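PDB 3CMI: glutathione peroxidase-like peroxiredoxin HYR1 from Saccharomyces cerevisiae, which reduces hydroperoxides at the expense of thioredoxin and, as a sensor of hydroperoxide stress, oxidises and so activates the transcription factor YAP1. Local coordinates for residues T66-P71 / T97-K102. Sequence-based numbering, arbitrary orientation.
Sequences TIIGFP and TFPIMK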
loop_
_atom_site.group_PDB
_atom_site.type_symbol
_atom_site.label_atom_id
_atom_site.label_comp_id
_atom_site.label_asym_id
_atom_site.label_seq_id
_atom_site.Cartn_x
_atom_site.Cartn_y
_atom_site.Cartn_z
ATOM N N THR A 66 -3.054 6.044 6.963
ATOM C CA THR A 66 -4.023 5.589 5.978
ATOM C C THR A 66 -3.530 4.355 5.237
ATOM O O THR A 66 -2.352 4.000 5.327
ATOM C CB THR A 66 -4.422 6.716 4.993
ATOM O OG1 THR A 66 -5.637 6.349 4.332
ATOM C CG2 THR A 66 -3.316 6.980 3.961
ATOM N N ILE A 67 -4.451 3.697 4.534
ATOM C CA ILE A 67 -4.139 2.555 3.678
ATOM C C ILE A 67 -4.644 2.831 2.269
ATOM O O ILE A 67 -5.810 3.183 2.082
ATOM C CB ILE A 67 -4.777 1.241 4.192
ATOM C CG1 ILE A 67 -4.347 0.960 5.641
ATOM C CG2 ILE A 67 -4.385 0.060 3.289
ATOM C CD1 ILE A 67 -5.095 -0.174 6.294
ATOM N N ILE A 68 -3.761 2.686 1.285
ATOM C CA ILE A 68 -4.175 2.799 -0.111
ATOM C C ILE A 68 -4.192 1.389 -0.700
ATOM O O ILE A 68 -3.154 0.723 -0.769
ATOM C CB ILE A 68 -3.250 3.754 -0.935
ATOM C CG1 ILE A 68 -2.941 5.051 -0.160
ATOM C CG2 ILE A 68 -3.859 4.051 -2.316
ATOM C CD1 ILE A 68 -4.175 5.906 0.235
ATOM N N GLY A 69 -5.382 0.923 -1.073
ATOM C CA GLY A 69 -5.545 -0.421 -1.629
ATOM C C GLY A 69 -5.595 -0.405 -3.145
ATOM O O GLY A 69 -6.398 0.312 -3.729
ATOM N N PHE A 70 -4.726 -1.189 -3.778
ATOM C CA PHE A 70 -4.702 -1.303 -5.233
ATOM C C PHE A 70 -5.222 -2.672 -5.685
ATOM O O PHE A 70 -4.525 -3.683 -5.536
ATOM C CB PHE A 70 -3.281 -1.091 -5.776
ATOM C CG PHE A 70 -2.814 0.342 -5.757
ATOM C CD1 PHE A 70 -2.178 0.870 -4.633
ATOM C CD2 PHE A 70 -2.981 1.155 -6.876
ATOM C CE1 PHE A 70 -1.728 2.191 -4.621
ATOM C CE2 PHE A 70 -2.537 2.474 -6.875
ATOM C CZ PHE A 70 -1.908 2.993 -5.745
ATOM N N PRO A 71 -6.457 -2.717 -6.215
ATOM C CA PRO A 71 -6.953 -3.910 -6.899
ATOM C C PRO A 71 -6.044 -4.344 -8.048
ATOM O O PRO A 71 -5.497 -3.504 -8.767
ATOM C CB PRO A 71 -8.311 -3.457 -7.452
ATOM C CG PRO A 71 -8.749 -2.392 -6.510
ATOM C CD PRO A 71 -7.487 -1.662 -6.148
ATOM N N THR A 97 -13.186 0.887 4.413
ATOM C CA THR A 97 -13.453 2.333 4.407
ATOM C C THR A 97 -12.232 3.189 4.048
ATOM O O THR A 97 -12.317 4.417 4.023
ATOM C CB THR A 97 -14.041 2.832 5.744
ATOM O OG1 THR A 97 -13.120 2.554 6.803
ATOM C CG2 THR A 97 -15.391 2.170 6.043
ATOM N N PHE A 98 -11.101 2.546 3.782
ATOM C CA PHE A 98 -9.902 3.267 3.369
ATOM C C PHE A 98 -9.857 3.386 1.843
ATOM O O PHE A 98 -10.550 2.635 1.157
ATOM C CB PHE A 98 -8.636 2.600 3.930
ATOM C CG PHE A 98 -8.501 1.140 3.591
ATOM C CD1 PHE A 98 -7.992 0.734 2.355
ATOM C CD2 PHE A 98 -8.840 0.167 4.525
ATOM C CE1 PHE A 98 -7.850 -0.618 2.051
ATOM C CE2 PHE A 98 -8.701 -1.184 4.229
ATOM C CZ PHE A 98 -8.205 -1.579 2.988
ATOM N N PRO A 99 -9.060 4.335 1.306
ATOM C CA PRO A 99 -9.058 4.558 -0.150
ATOM C C PRO A 99 -8.720 3.325 -0.992
ATOM O O PRO A 99 -7.677 2.696 -0.799
ATOM C CB PRO A 99 -7.996 5.651 -0.338
ATOM C CG PRO A 99 -7.969 6.362 0.969
ATOM C CD PRO A 99 -8.151 5.274 1.990
ATOM N N ILE A 100 -9.628 2.999 -1.910
ATOM C CA ILE A 100 -9.435 1.950 -2.909
ATOM C C ILE A 100 -9.283 2.615 -4.276
ATOM O O ILE A 100 -10.019 3.540 -4.614
ATOM C CB ILE A 100 -10.616 0.932 -2.909
ATOM C CG1 ILE A 100 -10.729 0.213 -1.551
ATOM C CG2 ILE A 100 -10.517 -0.061 -4.075
ATOM C CD1 ILE A 100 -9.578 -0.744 -1.206
ATOM N N MET A 101 -8.312 2.149 -5.053
ATOM C CA MET A 101 -7.987 2.772 -6.333
ATOM C C MET A 101 -8.566 1.968 -7.491
ATOM O O MET A 101 -9.126 0.893 -7.279
ATOM C CB MET A 101 -6.465 2.893 -6.482
ATOM C CG MET A 101 -5.756 3.621 -5.339
ATOM S SD MET A 101 -6.009 5.411 -5.335
ATOM C CE MET A 101 -7.260 5.574 -4.067
ATOM N N LYS A 102 -8.442 2.507 -8.707
ATOM C CA LYS A 102 -8.736 1.769 -9.935
ATOM C C LYS A 102 -7.809 0.547 -10.056
ATOM O O LYS A 102 -6.644 0.595 -9.635
ATOM C CB LYS A 102 -8.563 2.688 -11.157
ATOM C CG LYS A 102 -8.991 2.094 -12.499
ATOM C CD LYS A 102 -8.667 3.042 -13.661
ATOM C CE LYS A 102 -8.875 2.375 -15.023
ATOM N NZ LYS A 102 -8.211 3.131 -16.136
#
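F98 lays its ring beside I67 with one face turned to the isoleucine, whose CB lies over the rim, 4.0 Å from the F98 ring centroid, a CH-pi contact. CG of F98 sits between its own backbone N and carbonyl carbon (chi1 55°), which puts the ring across the flank of I67, its face against CB and CG2; the ring edge reaches the amide of G69. On the other side of the backbone from this ring, P99 packs tightly, its CD 3.1 Å from the carbonyl O of I67, and its CB meets the CD1 tip of I68 at 3.9 Å. The carbonyl of P99 then takes the G69 N-H in an almost straight hydrogen bond, N to O 2.9 Å. I100 faces away from the strand, yet its CG2 still touches CG of P71 at 3.8 Å. One residue on, the M101 N-H returns a bond to the G69 carbonyl, N to O 3.0 Å, so both polar backbone groups of this buried glycine are satisfied by the 97-102 segment. With CG anti to its own carbonyl carbon (chi1 -55°), M101 sets CG over one face of the F70 ring, 3.9 Å from its centroid, and against CG2 of I68; bends at chi2 and chi3 then carry SD off obliquely to the ring in a Met-aromatic contact. Y115 meets the same F70 ring edge-to-face, and F25 touches both I68 and M101. Near the end of the contact the M101 carbonyl O lies 3.2 Å from CD of P71. The backbones of T66, I68 and F70 pair with strand 34-41 on the inner side; on the outer side the 97-102 segment, held by a single parallel bridge at G69 and I100, runs along this edge strand of the thioredoxin-like sheet, within the glutathione peroxidase fold.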